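Local coordinates for cytochrome c552 (Thermochromatium tepidum, PDB 5ZE8), which is a low-potential, penta-heme cytochrome that probably carries electrons through its five hemes c in a thermophilic purple sulfur photosynthetic bacterium, at residues Gln78-Pro83 against Lys95-Leu100; Gly58-Lys63 against Leu67-His72. All coordinates share one frame; numbering follows the deposited sequence.

Contact 1: residues Gln78-Pro83 against Lys95-Leu100; sequences QEVGDP and KFPLCL. With HEC (heme c), chain C.
Val80 and Pro97 mark where the backbones come nearest, their CA atoms 6.7 Å apart. Val80 is the first residue to depart from helical angles at the end of helix 70-79, and Gly81 then takes a conformation in which a CB would run into the preceding carbonyl oxygen, which calls for glycine. The facing loop turns at Pro97, whose O accepts from Leu100 N.

Val80 carries the contact with both methyls. With CG1 anti to the backbone N (chi1 176°), CG1 rests on the proline ring, 3.6 Å from Pro97 CG, and the two side chains cross at about a right angle. CG2 approaches Cys99 SG at 3.9 Å. That sulfur is bonded covalently to heme CAB, so the valine backs the thioether linkage of the first cysteine in a CXXCH motif. Glu79 OE1 reaches heme CBB at 3.4 Å, and Leu98 CD2 comes to 3.7 Å from the same CBB. An alanine in place of Val80 lacks both methyls, which would probably open a gap beside Pro97 and leave the Cys99 sulfur without its apolar neighbour.

All three touching residues are buried. Tyr76, back on helix 70-79, packs against Pro97, Cys99 and Leu100, so the loop that carries the heme packs against helix 70-79 and, through Leu100 on Ala108, against helix 105-109.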
loop_
_atom_site.group_PDB
_atom_site.type_symbol
_atom_site.label_atom_id
_atom_site.label_comp_id
_atom_site.label_asym_id
_atom_site.label_seq_id
_atom_site.Cartn_x
_atom_site.Cartn_y
_atom_site.Cartn_z
ATOM N N GLN A 78 -8.187 11.208 -14.894
ATOM C CA GLN A 78 -8.821 12.453 -14.452
ATOM C C GLN A 78 -7.783 13.529 -14.157
ATOM O O GLN A 78 -8.047 14.725 -14.398
ATOM C CB GLN A 78 -9.802 12.251 -13.257
ATOM C CG GLN A 78 -9.310 12.745 -11.863
ATOM C CD GLN A 78 -10.246 12.612 -10.608
ATOM O OE1 GLN A 78 -11.460 12.426 -10.706
ATOM N NE2 GLN A 78 -9.631 12.754 -9.396
ATOM N N GLU A 79 -6.620 13.164 -13.611
ATOM C CA GLU A 79 -5.658 14.111 -13.183
ATOM C C GLU A 79 -4.489 14.459 -14.139
ATOM O O GLU A 79 -3.862 15.522 -14.037
ATOM C CB GLU A 79 -5.046 13.634 -11.857
ATOM C CG GLU A 79 -6.102 13.566 -10.790
ATOM C CD GLU A 79 -5.566 13.297 -9.412
ATOM O OE1 GLU A 79 -4.394 13.551 -9.195
ATOM O OE2 GLU A 79 -6.320 12.861 -8.509
ATOM N N VAL A 80 -4.259 13.555 -15.066
ATOM C CA VAL A 80 -3.155 13.624 -15.997
ATOM C C VAL A 80 -3.688 13.457 -17.409
ATOM O O VAL A 80 -3.581 14.418 -18.233
ATOM C CB VAL A 80 -2.048 12.543 -15.733
ATOM C CG1 VAL A 80 -0.945 12.601 -16.799
ATOM C CG2 VAL A 80 -1.507 12.748 -14.344
ATOM N N GLY A 81 -4.227 12.306 -17.731
ATOM C CA GLY A 81 -4.705 12.029 -19.089
ATOM C C GLY A 81 -4.467 10.626 -19.523
ATOM O O GLY A 81 -4.379 9.691 -18.708
ATOM N N ASP A 82 -4.428 10.406 -20.834
ATOM C CA ASP A 82 -4.370 9.048 -21.383
ATOM C C ASP A 82 -3.024 8.373 -21.065
ATOM O O ASP A 82 -1.984 8.899 -21.445
ATOM C CB ASP A 82 -4.516 9.158 -22.881
ATOM C CG ASP A 82 -4.717 7.871 -23.585
ATOM O OD1 ASP A 82 -4.231 6.778 -23.175
ATOM O OD2 ASP A 82 -5.443 7.937 -24.656
ATOM N N PRO A 83 -3.024 7.187 -20.442
ATOM C CA PRO A 83 -1.743 6.504 -20.224
ATOM C C PRO A 83 -1.125 5.887 -21.453
ATOM O O PRO A 83 -0.002 5.399 -21.365
ATOM C CB PRO A 83 -2.146 5.351 -19.276
ATOM C CG PRO A 83 -3.567 5.169 -19.520
ATOM C CD PRO A 83 -4.156 6.458 -19.877
ATOM N N LYS A 95 3.378 19.756 -15.260
ATOM C CA LYS A 95 4.706 19.115 -15.147
ATOM C C LYS A 95 4.583 17.647 -15.596
ATOM O O LYS A 95 3.489 17.121 -15.679
ATOM C CB LYS A 95 5.212 19.116 -13.726
ATOM C CG LYS A 95 5.503 20.526 -13.162
ATOM C CD LYS A 95 6.234 20.400 -11.848
ATOM C CE LYS A 95 6.368 21.751 -11.172
ATOM N NZ LYS A 95 6.693 21.502 -9.733
ATOM N N PHE A 96 5.706 17.077 -15.923
ATOM C CA PHE A 96 5.802 15.627 -16.171
ATOM C C PHE A 96 5.050 14.943 -15.024
ATOM O O PHE A 96 5.212 15.281 -13.831
ATOM C CB PHE A 96 7.260 15.189 -16.204
ATOM C CG PHE A 96 7.453 13.735 -16.554
ATOM C CD1 PHE A 96 7.477 13.371 -17.845
ATOM C CD2 PHE A 96 7.526 12.779 -15.571
ATOM C CE1 PHE A 96 7.612 12.050 -18.234
ATOM C CE2 PHE A 96 7.676 11.454 -15.911
ATOM C CZ PHE A 96 7.692 11.101 -17.237
ATOM N N PRO A 97 4.237 13.950 -15.327
ATOM C CA PRO A 97 3.311 13.441 -14.296
ATOM C C PRO A 97 4.034 12.793 -13.102
ATOM O O PRO A 97 4.688 11.710 -13.259
ATOM C CB PRO A 97 2.487 12.425 -15.065
ATOM C CG PRO A 97 2.609 12.822 -16.542
ATOM C CD PRO A 97 3.967 13.343 -16.644
ATOM N N LEU A 98 3.872 13.354 -11.898
ATOM C CA LEU A 98 4.617 12.889 -10.767
ATOM C C LEU A 98 4.209 11.453 -10.379
ATOM O O LEU A 98 5.029 10.728 -9.774
ATOM C CB LEU A 98 4.477 13.810 -9.536
ATOM C CG LEU A 98 3.137 13.761 -8.813
ATOM C CD1 LEU A 98 3.269 14.467 -7.478
ATOM C CD2 LEU A 98 1.887 14.272 -9.504
ATOM N N CYS A 99 2.977 11.027 -10.743
ATOM C CA CYS A 99 2.509 9.682 -10.488
ATOM C C CYS A 99 3.529 8.659 -10.956
ATOM O O CYS A 99 3.670 7.587 -10.394
ATOM C CB CYS A 99 1.192 9.427 -11.181
ATOM S SG CYS A 99 0.027 10.809 -11.314
ATOM N N LEU A 100 4.153 8.928 -12.136
ATOM C CA LEU A 100 4.976 7.928 -12.782
ATOM C C LEU A 100 6.234 7.608 -11.971
ATOM O O LEU A 100 6.826 6.546 -12.126
ATOM C CB LEU A 100 5.269 8.293 -14.194
ATOM C CG LEU A 100 4.073 8.566 -15.078
ATOM C CD1 LEU A 100 4.540 9.106 -16.413
ATOM C CD2 LEU A 100 3.068 7.453 -15.110
HETATM FE FE HEC C . -0.366 6.807 -6.077
HETATM C CHA HEC C . -1.981 4.190 -4.518
HETATM C CHB HEC C . -3.253 7.571 -7.697
HETATM C CHC HEC C . 1.065 9.550 -7.353
HETATM C CHD HEC C . 2.511 6.062 -4.459
HETATM N NA HEC C . -2.210 6.120 -6.126
HETATM C C1A HEC C . -2.701 4.983 -5.408
HETATM C C2A HEC C . -4.128 4.869 -5.551
HETATM C C3A HEC C . -4.497 5.819 -6.407
HETATM C C4A HEC C . -3.334 6.581 -6.737
HETATM C CMA HEC C . -5.876 6.136 -6.893
HETATM C CAA HEC C . -4.988 3.789 -5.012
HETATM C CBA HEC C . -4.835 2.558 -5.950
HETATM C CGA HEC C . -5.575 1.310 -5.589
HETATM O O1A HEC C . -5.608 0.266 -6.343
HETATM O O2A HEC C . -6.216 1.206 -4.493
HETATM N NB HEC C . -0.998 8.240 -7.384
HETATM C C1B HEC C . -2.166 8.342 -7.979
HETATM C C2B HEC C . -2.118 9.414 -8.922
HETATM C C3B HEC C . -0.936 10.071 -8.833
HETATM C C4B HEC C . -0.212 9.292 -7.788
HETATM C CMB HEC C . -3.275 9.771 -9.796
HETATM C CAB HEC C . -0.410 11.262 -9.509
HETATM C CBB HEC C . -1.283 12.373 -9.612
HETATM N NC HEC C . 1.420 7.651 -5.920
HETATM C C1C HEC C . 1.871 8.870 -6.478
HETATM C C2C HEC C . 3.203 9.177 -6.092
HETATM C C3C HEC C . 3.645 8.136 -5.309
HETATM C C4C HEC C . 2.519 7.205 -5.233
HETATM C CMC HEC C . 3.983 10.355 -6.552
HETATM C CAC HEC C . 4.957 7.953 -4.660
HETATM C CBC HEC C . 5.375 9.028 -3.828
HETATM N ND HEC C . 0.166 5.399 -4.836
HETATM C C1D HEC C . 1.389 5.194 -4.281
HETATM C C2D HEC C . 1.402 4.073 -3.378
HETATM C C3D HEC C . 0.159 3.597 -3.339
HETATM C C4D HEC C . -0.624 4.431 -4.258
HETATM C CMD HEC C . 2.584 3.624 -2.586
HETATM C CAD HEC C . -0.351 2.387 -2.545
HETATM C CBD HEC C . -0.901 2.963 -1.283
HETATM C CGD HEC C . -1.543 1.924 -0.362
HETATM O O1D HEC C . -1.417 0.741 -0.522
HETATM O O2D HEC C . -2.301 2.324 0.587
#

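Contact 2: residues Gly58-Lys63 against Leu67-His72; sequences GSMHAK and LSDPIH. With HEC (heme c), chain E.
Asp69 OD1 is gripped by two backbone amides: Ile71 N gives a bond of 3.0 Å that meets the oxygen from above the carboxylate plane, and His72 N adds a weak one of 3.5 Å. These make Asp69 the N-cap of helix 70-79. Its CG stands anti to the backbone N (chi1 173°), and the carboxylate presents OD2 to the heme of chain E, 2.6 Å from propionate oxygen O2D.

The loop 58-63 closes on this acid with Met60 and Lys63. Met60 is bent at both chi2 and chi3, and the bends bring its CE to 3.6 Å from Asp69 OD2, the two side chains crossing at about a right angle; CE also lies near propionate oxygen O1D of this heme. The Lys63 carbonyl O sits 3.2 Å from Asp69 CB, and Lys63 CA packs on Ser68 CB at 3.7 Å. The extended Lys63 chain leads away from this seam, and its NZ donates a hydrogen bond to Gly58 O from above the carbonyl plane.

Next to Met60, His61 reaches the iron of this heme through NE2, 2.1 Å from FE, and His229 supplies the other imidazole, so the heme is bis-histidine coordinated. His72, just inside the helix, stacks its ring on that of His103.

Two acidic oxygens as close as OD2 and O2D suggest that either the aspartate or the propionate holds a proton. Asp69 OD2 also lies close to propionate oxygen O1A of the neighbouring heme, the one bonded to Cys99. The amides of the helix start would tend to stabilise negative charge on Asp69, so which of the acids holds the proton may depend on this setting, and the local charge could bear on the heme potentials.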
loop_
_atom_site.group_PDB
_atom_site.type_symbol
_atom_site.label_atom_id
_atom_site.label_comp_id
_atom_site.label_asym_id
_atom_site.label_seq_id
_atom_site.Cartn_x
_atom_site.Cartn_y
_atom_site.Cartn_z
ATOM N N GLY A 58 1.504 -11.273 -9.411
ATOM C CA GLY A 58 0.231 -11.039 -8.786
ATOM C C GLY A 58 0.075 -9.847 -7.880
ATOM O O GLY A 58 -0.986 -9.591 -7.367
ATOM N N SER A 59 1.186 -9.148 -7.645
ATOM C CA SER A 59 1.182 -8.049 -6.695
ATOM C C SER A 59 0.764 -6.716 -7.293
ATOM O O SER A 59 0.891 -6.522 -8.480
ATOM C CB SER A 59 2.589 -7.850 -6.083
ATOM O OG SER A 59 3.504 -7.260 -6.988
ATOM N N MET A 60 0.359 -5.793 -6.433
ATOM C CA MET A 60 0.063 -4.441 -6.957
ATOM C C MET A 60 1.251 -3.727 -7.489
ATOM O O MET A 60 1.110 -2.786 -8.262
ATOM C CB MET A 60 -0.666 -3.598 -5.944
ATOM C CG MET A 60 -2.022 -4.130 -5.622
ATOM S SD MET A 60 -3.120 -4.390 -7.015
ATOM C CE MET A 60 -3.260 -2.708 -7.684
ATOM N N HIS A 61 2.477 -4.104 -7.102
ATOM C CA HIS A 61 3.670 -3.550 -7.760
ATOM C C HIS A 61 3.682 -3.851 -9.271
ATOM O O HIS A 61 3.934 -2.971 -10.078
ATOM C CB HIS A 61 4.961 -4.034 -7.106
ATOM C CG HIS A 61 5.190 -3.499 -5.751
ATOM N ND1 HIS A 61 5.640 -4.249 -4.688
ATOM C CD2 HIS A 61 5.016 -2.241 -5.283
ATOM C CE1 HIS A 61 5.679 -3.446 -3.627
ATOM N NE2 HIS A 61 5.326 -2.240 -3.965
ATOM N N ALA A 62 3.402 -5.118 -9.632
ATOM C CA ALA A 62 3.297 -5.450 -11.053
ATOM C C ALA A 62 2.080 -4.861 -11.723
ATOM O O ALA A 62 2.122 -4.751 -12.947
ATOM C CB ALA A 62 3.184 -6.912 -11.214
ATOM N N LYS A 63 1.071 -4.466 -10.985
ATOM C CA LYS A 63 -0.159 -3.862 -11.512
ATOM C C LYS A 63 -0.283 -2.399 -11.218
ATOM O O LYS A 63 -1.387 -1.891 -11.097
ATOM C CB LYS A 63 -1.363 -4.592 -10.949
ATOM C CG LYS A 63 -1.269 -6.099 -11.193
ATOM C CD LYS A 63 -2.362 -6.861 -10.426
ATOM C CE LYS A 63 -2.124 -8.335 -10.367
ATOM N NZ LYS A 63 -3.197 -8.989 -9.574
ATOM N N LEU A 67 -2.614 1.460 -16.684
ATOM C CA LEU A 67 -3.104 0.371 -17.561
ATOM C C LEU A 67 -3.608 -0.796 -16.795
ATOM O O LEU A 67 -4.490 -1.520 -17.280
ATOM C CB LEU A 67 -1.988 -0.023 -18.536
ATOM C CG LEU A 67 -1.521 1.133 -19.444
ATOM C CD1 LEU A 67 -0.360 0.679 -20.265
ATOM C CD2 LEU A 67 -2.696 1.618 -20.304
ATOM N N SER A 68 -3.038 -1.056 -15.626
ATOM C CA SER A 68 -3.305 -2.333 -14.914
ATOM C C SER A 68 -4.090 -2.233 -13.631
ATOM O O SER A 68 -4.554 -3.287 -13.159
ATOM C CB SER A 68 -2.026 -3.083 -14.560
ATOM O OG SER A 68 -1.313 -3.469 -15.705
ATOM N N ASP A 69 -4.184 -1.068 -13.044
ATOM C CA ASP A 69 -4.956 -0.912 -11.826
ATOM C C ASP A 69 -6.096 0.064 -12.195
ATOM O O ASP A 69 -5.843 1.257 -12.426
ATOM C CB ASP A 69 -4.093 -0.254 -10.742
ATOM C CG ASP A 69 -4.877 0.075 -9.517
ATOM O OD1 ASP A 69 -6.060 -0.147 -9.481
ATOM O OD2 ASP A 69 -4.293 0.638 -8.572
ATOM N N PRO A 70 -7.330 -0.427 -12.255
ATOM C CA PRO A 70 -8.392 0.477 -12.679
ATOM C C PRO A 70 -8.724 1.602 -11.699
ATOM O O PRO A 70 -9.212 2.651 -12.090
ATOM C CB PRO A 70 -9.585 -0.475 -12.829
ATOM C CG PRO A 70 -9.296 -1.511 -11.876
ATOM C CD PRO A 70 -7.844 -1.716 -11.803
ATOM N N ILE A 71 -8.389 1.467 -10.404
ATOM C CA ILE A 71 -8.566 2.554 -9.451
ATOM C C ILE A 71 -7.569 3.657 -9.725
ATOM O O ILE A 71 -7.895 4.801 -9.970
ATOM C CB ILE A 71 -8.454 2.027 -7.993
ATOM C CG1 ILE A 71 -9.649 1.106 -7.667
ATOM C CG2 ILE A 71 -8.418 3.172 -7.038
ATOM C CD1 ILE A 71 -9.570 0.477 -6.247
ATOM N N HIS A 72 -6.283 3.303 -9.710
ATOM C CA HIS A 72 -5.283 4.280 -10.081
ATOM C C HIS A 72 -5.551 4.821 -11.482
ATOM O O HIS A 72 -5.361 6.022 -11.733
ATOM C CB HIS A 72 -3.852 3.668 -10.063
ATOM C CG HIS A 72 -2.796 4.564 -10.640
ATOM N ND1 HIS A 72 -2.456 5.774 -10.082
ATOM C CD2 HIS A 72 -1.959 4.389 -11.687
ATOM C CE1 HIS A 72 -1.466 6.307 -10.789
ATOM N NE2 HIS A 72 -1.176 5.514 -11.780
HETATM FE FE HEC E . 5.162 -0.643 -2.684
HETATM C CHA HEC E . 1.799 -0.885 -3.201
HETATM C CHB HEC E . 4.880 -2.580 0.128
HETATM C CHC HEC E . 8.572 -0.672 -2.405
HETATM C CHD HEC E . 5.421 1.725 -5.199
HETATM N NA HEC E . 3.648 -1.539 -1.760
HETATM C C1A HEC E . 2.306 -1.559 -2.101
HETATM C C2A HEC E . 1.531 -2.332 -1.158
HETATM C C3A HEC E . 2.425 -2.729 -0.219
HETATM C C4A HEC E . 3.740 -2.333 -0.643
HETATM C CMA HEC E . 2.150 -3.606 1.004
HETATM C CAA HEC E . 0.054 -2.492 -1.147
HETATM C CBA HEC E . -0.351 -3.709 -1.976
HETATM C CGA HEC E . -1.878 -3.822 -2.032
HETATM O O1A HEC E . -2.596 -2.881 -2.423
HETATM O O2A HEC E . -2.443 -4.929 -1.785
HETATM N NB HEC E . 6.447 -1.469 -1.350
HETATM C C1B HEC E . 6.162 -2.177 -0.237
HETATM C C2B HEC E . 7.371 -2.482 0.459
HETATM C C3B HEC E . 8.402 -1.960 -0.230
HETATM C C4B HEC E . 7.812 -1.366 -1.440
HETATM C CMB HEC E . 7.417 -3.253 1.775
HETATM C CAB HEC E . 9.864 -2.080 -0.002
HETATM C CBB HEC E . 10.315 -3.436 0.213
HETATM N NC HEC E . 6.658 0.282 -3.600
HETATM C C1C HEC E . 7.967 0.161 -3.376
HETATM C C2C HEC E . 8.810 0.994 -4.272
HETATM C C3C HEC E . 7.909 1.662 -5.024
HETATM C C4C HEC E . 6.578 1.244 -4.632
HETATM C CMC HEC E . 10.328 1.092 -4.254
HETATM C CAC HEC E . 8.138 2.728 -6.104
HETATM C CBC HEC E . 9.166 2.560 -7.044
HETATM N ND HEC E . 3.880 0.217 -3.887
HETATM C C1D HEC E . 4.141 1.184 -4.853
HETATM C C2D HEC E . 2.923 1.554 -5.555
HETATM C C3D HEC E . 1.927 0.827 -5.037
HETATM C C4D HEC E . 2.546 -0.029 -3.991
HETATM C CMD HEC E . 2.905 2.582 -6.617
HETATM C CAD HEC E . 0.432 0.922 -5.438
HETATM C CBD HEC E . 0.161 0.522 -6.859
HETATM C CGD HEC E . -1.336 0.556 -7.141
HETATM O O1D HEC E . -2.215 0.267 -6.274
HETATM O O2D HEC E . -1.682 0.896 -8.314
#

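The centres of the two contacts are 16 Å apart, and they follow one another along the chain: contact 2 closes before contact 1 opens. Helix 70-79 joins them, contact 2 using its capped start and contact 1 the chain leaving its end. They also touch directly, Pro83 CG packing on Leu67 CD2 at 3.7 Å and Cys99 CB lying 4.1 Å from His72 CE1. Contact 1 bonds one heme covalently through Cys99, while contact 2 ligates the other through His61 and also reaches a propionate of the first through Asp69. This part of the cytochrome c554 family region thus contributes to the sites of two neighbouring hemes, whose spacing is consistent with rapid electron transfer.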